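Local coordinates for protein endo-1,4-b-d-mannanase (Trichoderma reesei, PDB 1QNR) that probably hydrolyses internal beta-1,4-mannosidic bonds of mannans as an endo-acting family 5 glycoside hydrolase, at residues A[8-13]-A[264-269]; A[46-51]-A[325-330]; A[146-151]-A[188-193]. All blocks are in the same frame, centred on the assembly; numbering follows the deposited sequence.

Contact 1 of 3, residues A[8-13]-A[264-269]; sequences SGTQFN and ACLAAG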
loop_
_atom_site.group_PDB
_atom_site.type_symbol
_atom_site.label_atom_id
_atom_site.label_comp_id
_atom_site.label_asym_id
_atom_site.label_seq_id
_atom_site.Cartn_x
_atom_site.Cartn_y
_atom_site.Cartn_z
ATOM N N SER A 8 -4.769 -16.419 10.085
ATOM C CA SER A 8 -4.909 -17.579 11.046
ATOM C C SER A 8 -4.515 -16.939 12.361
ATOM O O SER A 8 -3.440 -16.358 12.604
ATOM C CB SER A 8 -3.915 -18.671 10.614
ATOM O OG SER A 8 -4.037 -19.801 11.491
ATOM N N GLY A 9 -5.478 -16.903 13.360
ATOM C CA GLY A 9 -5.130 -16.170 14.620
ATOM C C GLY A 9 -4.940 -14.689 14.341
ATOM O O GLY A 9 -5.826 -14.174 13.629
ATOM N N THR A 10 -3.885 -14.050 14.807
ATOM C CA THR A 10 -3.584 -12.672 14.467
ATOM C C THR A 10 -2.261 -12.599 13.643
ATOM O O THR A 10 -1.603 -11.550 13.594
ATOM C CB THR A 10 -3.468 -11.691 15.634
ATOM O OG1 THR A 10 -2.627 -12.347 16.601
ATOM C CG2 THR A 10 -4.846 -11.419 16.285
ATOM N N GLN A 11 -2.119 -13.639 12.835
ATOM C CA GLN A 11 -0.969 -13.755 11.932
ATOM C C GLN A 11 -1.465 -14.010 10.503
ATOM O O GLN A 11 -2.596 -14.450 10.286
ATOM C CB GLN A 11 0.043 -14.854 12.319
ATOM C CG GLN A 11 0.279 -15.029 13.807
ATOM C CD GLN A 11 1.295 -16.067 14.197
ATOM O OE1 GLN A 11 2.476 -15.916 13.864
ATOM N NE2 GLN A 11 0.817 -17.093 14.885
ATOM N N PHE A 12 -0.578 -13.805 9.509
ATOM C CA PHE A 12 -0.928 -14.170 8.145
ATOM C C PHE A 12 -0.488 -15.593 7.758
ATOM O O PHE A 12 0.560 -16.060 8.242
ATOM C CB PHE A 12 -0.327 -13.162 7.117
ATOM C CG PHE A 12 -0.926 -11.766 7.268
ATOM C CD1 PHE A 12 -2.170 -11.463 6.720
ATOM C CD2 PHE A 12 -0.252 -10.803 7.977
ATOM C CE1 PHE A 12 -2.711 -10.178 6.859
ATOM C CE2 PHE A 12 -0.800 -9.529 8.130
ATOM C CZ PHE A 12 -2.046 -9.192 7.612
ATOM N N ASN A 13 -1.298 -16.237 6.919
ATOM C CA ASN A 13 -0.955 -17.550 6.348
ATOM C C ASN A 13 -0.676 -17.346 4.851
ATOM O O ASN A 13 -1.579 -17.023 4.082
ATOM C CB ASN A 13 -2.182 -18.493 6.553
ATOM C CG ASN A 13 -1.948 -19.885 6.042
ATOM O OD1 ASN A 13 -1.142 -20.112 5.151
ATOM N ND2 ASN A 13 -2.691 -20.915 6.566
ATOM N N ALA A 264 -3.824 -1.527 19.281
ATOM C CA ALA A 264 -5.155 -1.242 18.775
ATOM C C ALA A 264 -5.649 -2.303 17.759
ATOM O O ALA A 264 -6.830 -2.741 17.828
ATOM C CB ALA A 264 -5.150 0.168 18.123
ATOM N N CYS A 265 -4.749 -2.833 16.917
ATOM C CA CYS A 265 -5.128 -3.958 16.046
ATOM C C CYS A 265 -5.466 -5.206 16.879
ATOM O O CYS A 265 -6.546 -5.784 16.679
ATOM C CB CYS A 265 -3.971 -4.300 15.069
ATOM S SG CYS A 265 -3.853 -3.214 13.630
ATOM N N LEU A 266 -4.636 -5.540 17.861
ATOM C CA LEU A 266 -4.874 -6.762 18.698
ATOM C C LEU A 266 -6.145 -6.563 19.507
ATOM O O LEU A 266 -6.928 -7.575 19.635
ATOM C CB LEU A 266 -3.625 -6.967 19.573
ATOM C CG LEU A 266 -3.715 -8.253 20.493
ATOM C CD1 LEU A 266 -3.891 -9.524 19.691
ATOM C CD2 LEU A 266 -2.459 -8.217 21.370
ATOM N N ALA A 267 -6.480 -5.357 19.974
ATOM C CA ALA A 267 -7.795 -5.133 20.647
ATOM C C ALA A 267 -8.959 -5.367 19.727
ATOM O O ALA A 267 -10.051 -5.791 20.218
ATOM C CB ALA A 267 -7.841 -3.749 21.286
ATOM N N ALA A 268 -8.864 -5.104 18.428
ATOM C CA ALA A 268 -9.911 -5.366 17.463
ATOM C C ALA A 268 -9.865 -6.812 16.949
ATOM O O ALA A 268 -10.663 -7.199 16.022
ATOM C CB ALA A 268 -9.807 -4.361 16.290
ATOM N N GLY A 269 -8.972 -7.682 17.412
ATOM C CA GLY A 269 -8.895 -9.060 17.029
ATOM C C GLY A 269 -8.203 -9.371 15.697
ATOM O O GLY A 269 -8.447 -10.474 15.161
HETATM O O HOH W 1 -7.487 -11.954 12.940
#

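Contact 2 of 3, residues A[46-51]-A[325-330]; sequences SSSGLK and VWYNSS. With NAG (2-acetamido-2-deoxy-beta-D-glucopyranose), chain I.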
loop_
_atom_site.group_PDB
_atom_site.type_symbol
_atom_site.label_atom_id
_atom_site.label_comp_id
_atom_site.label_asym_id
_atom_site.label_seq_id
_atom_site.Cartn_x
_atom_site.Cartn_y
_atom_site.Cartn_z
ATOM N N SER A 46 12.576 -11.648 -4.392
ATOM C CA SER A 46 12.342 -13.017 -3.933
ATOM C C SER A 46 13.617 -13.663 -3.380
ATOM O O SER A 46 13.574 -14.288 -2.297
ATOM C CB SER A 46 11.697 -13.802 -5.043
ATOM O OG SER A 46 11.646 -15.213 -4.715
ATOM N N SER A 47 14.760 -13.508 -4.078
ATOM C CA SER A 47 15.997 -14.137 -3.523
ATOM C C SER A 47 16.486 -13.490 -2.241
ATOM O O SER A 47 17.204 -14.077 -1.388
ATOM C CB SER A 47 17.083 -14.176 -4.611
ATOM O OG SER A 47 17.537 -12.900 -4.897
ATOM N N SER A 48 16.083 -12.221 -1.937
ATOM C CA SER A 48 16.386 -11.582 -0.653
ATOM C C SER A 48 15.526 -12.139 0.485
ATOM O O SER A 48 15.823 -11.844 1.657
ATOM C CB SER A 48 16.070 -10.056 -0.810
ATOM O OG SER A 48 16.960 -9.403 -1.697
ATOM N N GLY A 49 14.485 -12.893 0.187
ATOM C CA GLY A 49 13.641 -13.478 1.237
ATOM C C GLY A 49 12.376 -12.713 1.576
ATOM O O GLY A 49 11.714 -13.070 2.552
ATOM N N LEU A 50 12.100 -11.631 0.812
ATOM C CA LEU A 50 10.878 -10.858 1.033
ATOM C C LEU A 50 9.711 -11.614 0.390
ATOM O O LEU A 50 9.859 -12.235 -0.697
ATOM C CB LEU A 50 11.062 -9.459 0.401
ATOM C CG LEU A 50 12.188 -8.618 1.053
ATOM C CD1 LEU A 50 12.316 -7.281 0.296
ATOM C CD2 LEU A 50 11.969 -8.361 2.533
ATOM N N LYS A 51 8.541 -11.461 0.995
ATOM C CA LYS A 51 7.387 -12.300 0.512
ATOM C C LYS A 51 6.280 -11.465 -0.088
ATOM O O LYS A 51 5.380 -12.015 -0.818
ATOM C CB LYS A 51 6.765 -13.073 1.719
ATOM C CG LYS A 51 7.676 -14.283 2.123
ATOM C CD LYS A 51 6.924 -15.104 3.232
ATOM C CE LYS A 51 7.784 -16.359 3.546
ATOM N NZ LYS A 51 7.095 -17.236 4.613
ATOM N N VAL A 325 16.236 2.159 -0.672
ATOM C CA VAL A 325 17.251 1.183 -0.228
ATOM C C VAL A 325 17.592 0.402 -1.485
ATOM O O VAL A 325 16.774 -0.363 -2.026
ATOM C CB VAL A 325 16.727 0.277 0.903
ATOM C CG1 VAL A 325 17.798 -0.791 1.241
ATOM C CG2 VAL A 325 16.289 1.073 2.140
ATOM N N TRP A 326 18.776 0.620 -2.071
ATOM C CA TRP A 326 19.165 0.013 -3.352
ATOM C C TRP A 326 19.560 -1.455 -3.184
ATOM O O TRP A 326 20.352 -1.793 -2.244
ATOM C CB TRP A 326 20.362 0.777 -3.957
ATOM C CG TRP A 326 20.026 2.207 -4.389
ATOM C CD1 TRP A 326 20.303 3.380 -3.660
ATOM C CD2 TRP A 326 19.347 2.577 -5.605
ATOM N NE1 TRP A 326 19.775 4.424 -4.389
ATOM C CE2 TRP A 326 19.191 3.967 -5.544
ATOM C CE3 TRP A 326 18.798 1.891 -6.684
ATOM C CZ2 TRP A 326 18.574 4.675 -6.582
ATOM C CZ3 TRP A 326 18.144 2.588 -7.717
ATOM C CH2 TRP A 326 18.057 4.012 -7.646
ATOM N N TYR A 327 19.063 -2.337 -4.063
ATOM C CA TYR A 327 19.429 -3.780 -3.921
ATOM C C TYR A 327 20.962 -3.949 -3.954
ATOM O O TYR A 327 21.722 -3.307 -4.715
ATOM C CB TYR A 327 18.877 -4.514 -5.162
ATOM C CG TYR A 327 19.245 -6.000 -5.210
ATOM C CD1 TYR A 327 18.924 -6.885 -4.175
ATOM C CD2 TYR A 327 19.996 -6.443 -6.321
ATOM C CE1 TYR A 327 19.325 -8.199 -4.262
ATOM C CE2 TYR A 327 20.423 -7.765 -6.348
ATOM C CZ TYR A 327 20.047 -8.615 -5.347
ATOM O OH TYR A 327 20.443 -9.938 -5.432
ATOM N N ASN A 328 21.450 -4.828 -3.055
ATOM C CA ASN A 328 22.863 -5.225 -2.963
ATOM C C ASN A 328 23.755 -4.172 -2.315
ATOM O O ASN A 328 24.989 -4.411 -2.178
ATOM C CB ASN A 328 23.475 -5.587 -4.353
ATOM C CG ASN A 328 23.722 -7.045 -4.402
ATOM O OD1 ASN A 328 23.401 -7.912 -3.612
ATOM N ND2 ASN A 328 24.411 -7.456 -5.528
ATOM N N SER A 329 23.268 -3.045 -1.844
ATOM C CA SER A 329 24.031 -2.021 -1.138
ATOM C C SER A 329 24.259 -2.399 0.309
ATOM O O SER A 329 23.701 -3.363 0.868
ATOM C CB SER A 329 23.274 -0.701 -1.254
ATOM O OG SER A 329 22.058 -0.689 -0.429
ATOM N N SER A 330 25.089 -1.563 1.009
ATOM C CA SER A 330 25.273 -1.761 2.431
ATOM C C SER A 330 23.962 -1.560 3.210
ATOM O O SER A 330 23.731 -2.248 4.227
ATOM C CB SER A 330 26.341 -0.801 2.996
ATOM O OG SER A 330 26.144 0.527 2.737
HETATM C C1 NAG I . 24.855 -8.898 -6.114
HETATM C C2 NAG I . 25.066 -9.008 -7.610
HETATM C C3 NAG I . 25.616 -10.368 -7.934
HETATM C C4 NAG I . 26.813 -10.613 -6.997
HETATM C C5 NAG I . 26.578 -10.386 -5.506
HETATM C C6 NAG I . 27.889 -10.374 -4.728
HETATM C C7 NAG I . 23.649 -7.653 -9.074
HETATM C C8 NAG I . 22.278 -7.444 -9.663
HETATM N N2 NAG I . 23.750 -8.748 -8.289
HETATM O O3 NAG I . 26.049 -10.195 -9.317
HETATM O O4 NAG I . 27.229 -12.010 -7.120
HETATM O O5 NAG I . 26.063 -9.051 -5.305
HETATM O O6 NAG I . 27.580 -10.494 -3.366
HETATM O O7 NAG I . 24.503 -6.917 -9.295
HETATM O O HOH W 2 19.541 -11.737 -3.143
#

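Contact 3 of 3, residues A[146-151]-A[188-193]; sequences KYVQAV and SQYVKS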
loop_
_atom_site.group_PDB
_atom_site.type_symbol
_atom_site.label_atom_id
_atom_site.label_comp_id
_atom_site.label_asym_id
_atom_site.label_seq_id
_atom_site.Cartn_x
_atom_site.Cartn_y
_atom_site.Cartn_z
ATOM N N LYS A 146 -16.348 2.040 -10.805
ATOM C CA LYS A 146 -16.187 1.363 -12.111
ATOM C C LYS A 146 -14.717 0.974 -12.288
ATOM O O LYS A 146 -14.423 -0.131 -12.803
ATOM C CB LYS A 146 -16.604 2.295 -13.268
ATOM C CG LYS A 146 -18.092 2.472 -13.485
ATOM C CD LYS A 146 -18.346 3.309 -14.766
ATOM C CE LYS A 146 -17.987 2.558 -16.012
ATOM N NZ LYS A 146 -18.710 3.043 -17.237
ATOM N N TYR A 147 -13.775 1.813 -11.823
ATOM C CA TYR A 147 -12.327 1.438 -11.928
ATOM C C TYR A 147 -11.961 0.331 -10.974
ATOM O O TYR A 147 -11.279 -0.627 -11.401
ATOM C CB TYR A 147 -11.477 2.754 -11.627
ATOM C CG TYR A 147 -10.002 2.432 -11.842
ATOM C CD1 TYR A 147 -9.540 2.208 -13.162
ATOM C CD2 TYR A 147 -9.117 2.319 -10.777
ATOM C CE1 TYR A 147 -8.220 1.849 -13.395
ATOM C CE2 TYR A 147 -7.777 1.960 -11.013
ATOM C CZ TYR A 147 -7.379 1.679 -12.292
ATOM O OH TYR A 147 -6.029 1.288 -12.540
ATOM N N VAL A 148 -12.438 0.326 -9.745
ATOM C CA VAL A 148 -12.284 -0.812 -8.819
ATOM C C VAL A 148 -12.756 -2.096 -9.510
ATOM O O VAL A 148 -12.070 -3.153 -9.424
ATOM C CB VAL A 148 -13.038 -0.555 -7.490
ATOM C CG1 VAL A 148 -13.072 -1.812 -6.613
ATOM C CG2 VAL A 148 -12.411 0.594 -6.692
ATOM N N GLN A 149 -13.989 -2.064 -10.078
ATOM C CA GLN A 149 -14.407 -3.334 -10.746
ATOM C C GLN A 149 -13.468 -3.756 -11.863
ATOM O O GLN A 149 -13.252 -5.014 -12.022
ATOM C CB GLN A 149 -15.880 -3.155 -11.239
ATOM C CG GLN A 149 -16.474 -4.466 -11.766
ATOM C CD GLN A 149 -16.184 -4.905 -13.163
ATOM O OE1 GLN A 149 -15.803 -4.157 -14.081
ATOM N NE2 GLN A 149 -16.376 -6.207 -13.459
ATOM N N ALA A 150 -12.992 -2.800 -12.641
ATOM C CA ALA A 150 -12.094 -3.184 -13.774
ATOM C C ALA A 150 -10.797 -3.792 -13.276
ATOM O O ALA A 150 -10.273 -4.694 -13.966
ATOM C CB ALA A 150 -11.815 -1.935 -14.612
ATOM N N VAL A 151 -10.266 -3.349 -12.104
ATOM C CA VAL A 151 -9.019 -3.967 -11.632
ATOM C C VAL A 151 -9.274 -5.269 -10.915
ATOM O O VAL A 151 -8.684 -6.340 -11.255
ATOM C CB VAL A 151 -8.289 -2.983 -10.668
ATOM C CG1 VAL A 151 -7.037 -3.651 -10.010
ATOM C CG2 VAL A 151 -7.836 -1.711 -11.450
ATOM N N SER A 188 -15.460 -1.095 0.993
ATOM C CA SER A 188 -14.925 -2.475 1.284
ATOM C C SER A 188 -16.040 -3.498 1.113
ATOM O O SER A 188 -15.752 -4.608 0.692
ATOM C CB SER A 188 -14.261 -2.548 2.657
ATOM O OG SER A 188 -15.163 -2.187 3.765
ATOM N N GLN A 189 -17.293 -3.205 1.512
ATOM C CA GLN A 189 -18.407 -4.121 1.181
ATOM C C GLN A 189 -18.521 -4.334 -0.310
ATOM O O GLN A 189 -18.733 -5.510 -0.770
ATOM C CB GLN A 189 -19.774 -3.580 1.722
ATOM C CG GLN A 189 -19.939 -3.656 3.220
ATOM C CD GLN A 189 -21.222 -2.948 3.694
ATOM O OE1 GLN A 189 -22.103 -2.616 2.873
ATOM N NE2 GLN A 189 -21.318 -2.780 4.988
ATOM N N TYR A 190 -18.350 -3.303 -1.151
ATOM C CA TYR A 190 -18.395 -3.484 -2.619
ATOM C C TYR A 190 -17.277 -4.372 -3.099
ATOM O O TYR A 190 -17.495 -5.294 -3.939
ATOM C CB TYR A 190 -18.340 -2.087 -3.285
ATOM C CG TYR A 190 -18.334 -2.125 -4.804
ATOM C CD1 TYR A 190 -19.418 -2.728 -5.465
ATOM C CD2 TYR A 190 -17.319 -1.631 -5.619
ATOM C CE1 TYR A 190 -19.496 -2.868 -6.866
ATOM C CE2 TYR A 190 -17.369 -1.676 -7.011
ATOM C CZ TYR A 190 -18.442 -2.340 -7.590
ATOM O OH TYR A 190 -18.462 -2.447 -8.999
ATOM N N VAL A 191 -16.047 -4.181 -2.617
ATOM C CA VAL A 191 -14.932 -5.056 -3.048
ATOM C C VAL A 191 -15.222 -6.505 -2.668
ATOM O O VAL A 191 -15.030 -7.421 -3.526
ATOM C CB VAL A 191 -13.576 -4.616 -2.407
ATOM C CG1 VAL A 191 -12.414 -5.560 -2.805
ATOM C CG2 VAL A 191 -13.206 -3.197 -2.870
ATOM N N LYS A 192 -15.734 -6.759 -1.463
ATOM C CA LYS A 192 -16.075 -8.141 -1.053
ATOM C C LYS A 192 -17.172 -8.741 -1.933
ATOM O O LYS A 192 -17.221 -9.995 -2.141
ATOM C CB LYS A 192 -16.458 -8.215 0.434
ATOM C CG LYS A 192 -15.270 -7.880 1.373
ATOM C CD LYS A 192 -14.232 -8.998 1.408
ATOM C CE LYS A 192 -13.352 -8.856 2.670
ATOM N NZ LYS A 192 -12.251 -9.867 2.753
ATOM N N SER A 193 -18.058 -7.903 -2.503
ATOM C CA SER A 193 -19.129 -8.408 -3.406
ATOM C C SER A 193 -18.594 -8.811 -4.766
ATOM O O SER A 193 -19.278 -9.545 -5.524
ATOM C CB SER A 193 -20.227 -7.317 -3.607
ATOM O OG SER A 193 -19.925 -6.297 -4.583
#

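Contact 1 of 3, residues A[8-13]-A[264-269]
The hairpin turn that sets Thr10 against Leu266 and Gly269 starts at Ser8, whose backbone N and O pair with O and N of Gln11 and leave Gly9 and Thr10 at the tip. Gly9, with positive phi, reaches the second segment through a water that donates to its carbonyl O at 2.9 Å. The same water donates to Gly269 O at 2.8 Å, tying the turn to the end of the helix. Thr10 makes the direct contact with its methyl. Thr10 CG2 lies anti to its own carbonyl carbon, and this turns it to Gly269 O at 3.9 Å and to Leu266 CD1 at 4.0 Å. Leu266 comes in from the last turn of helix 253-267, which closes at Gly269 in a Schellman motif; the touching surface is small and lies at the surface, at the N-terminal end of the (beta/alpha)8 barrel. Arg298 packs on both Thr10 and Leu266. From Gln11 the chain runs on as the central strand of the N-terminal antiparallel sheet, and Phe12 turns inward to meet the rings of Phe162 and Phe237, next to the starts of barrel strands 161-165 and 238-242.

Contact 2 of 3, residues A[46-51]-A[325-330]
Ser48 OG meets the Tyr327 ring at its edge, near the ring plane, 3.7 Å from Tyr327 CE1. The phenol end is joined to the other segment by water: one molecule lies in the ring plane, 3.0 Å from Tyr327 OH, and the same water is 2.9 Å from Ser47 OG, which also bonds to Ser43 O. Tyr327 reaches this far because its CG stands anti to the backbone N (chi1 177°). At another edge of the ring the acetamido methyl NAG C8 lies 3.8 Å from Tyr327 CE2. That sugar is N-linked to Asn328, with ND2 bonded to NAG C1, and Asn328 OD1 sits 3.8 Å above the Tyr327 ring plane, offset toward the rim. Further out, His44 stacks on Tyr327, Trp332 meets it edge-to-face, and Ser48 OG bonds to His44 O and accepts from Trp332 NE1. An alanine in place of Tyr327 is likely to leave the water without its second partner and open a gap between His44, Trp332 and the sugar. The type II turn Trp326-Ser329 fixes the approach: Ser329 OG bonds to Trp326 O at 2.7 Å on an in-plane lone pair and also N-caps helix 330-343. The ring is thus held by aromatic neighbours from helices 35-47 and 330-343, while its hydroxyl is linked to Ser47 through water rather than directly.

Contact 3 of 3, residues A[146-151]-A[188-193]
Tyr190 reaches from helix 178-194 to helix 138-155, where its phenol oxygen rests in van der Waals contact against the aliphatic part of Gln149. Tyr190 OH lies 3.5 Å from Gln149 CB and 4.0 Å from Gln149 CG, so it is the methylene stem of the glutamine that is touched. The Gln149 chain bends at its second torsion (chi2 -82°), which carries the amide away from the neighbouring helix, and the amide plane stands 51° from the plane of the Tyr190 ring. Along the CD2-CE2 side of the ring, Val148 CG1 approaches obliquely, 4.3 Å from Tyr190 CE2. The two are consecutive helices in the outer ring of the (beta/alpha)8 barrel, flanking strand 161-165 that lies between them in sequence, and their short segments run roughly parallel, with axes 10.6 Å apart and a signed crossing angle of -34°. Val148 carries the inner half of the interface: its CG1, set anti to the backbone N, also meets Val191 CG2 at 4.0 Å, the two valine side chains crossing at about a right angle. Val191 packs on Trp164 and Val200 of the barrel strands, and Val148 on Phe110 in the loop after strand 105-109. On the outer side, Tyr190 O receives the hydroxyl of Ser193 at 2.7 Å on an in-plane lone pair, a bond within helix 178-194.

The three contacts lie around one (beta/alpha)8 barrel without touching. Contacts 1 and 2 have centres about 27 Å apart and nearest atoms about 8 Å apart, and their segments alternate along the chain. Contact 3 is nested inside the loops closed by both, its centre about 24 Å from that of contact 1 and about 33 Å from that of contact 2, on the opposite side of the chain's centre from the latter. Only contact 2 includes a glycosylated residue, although Val191 of contact 3 has its side chain about 10 Å from another NAG. In family 5 barrels the active site lies at the C-terminal strand ends.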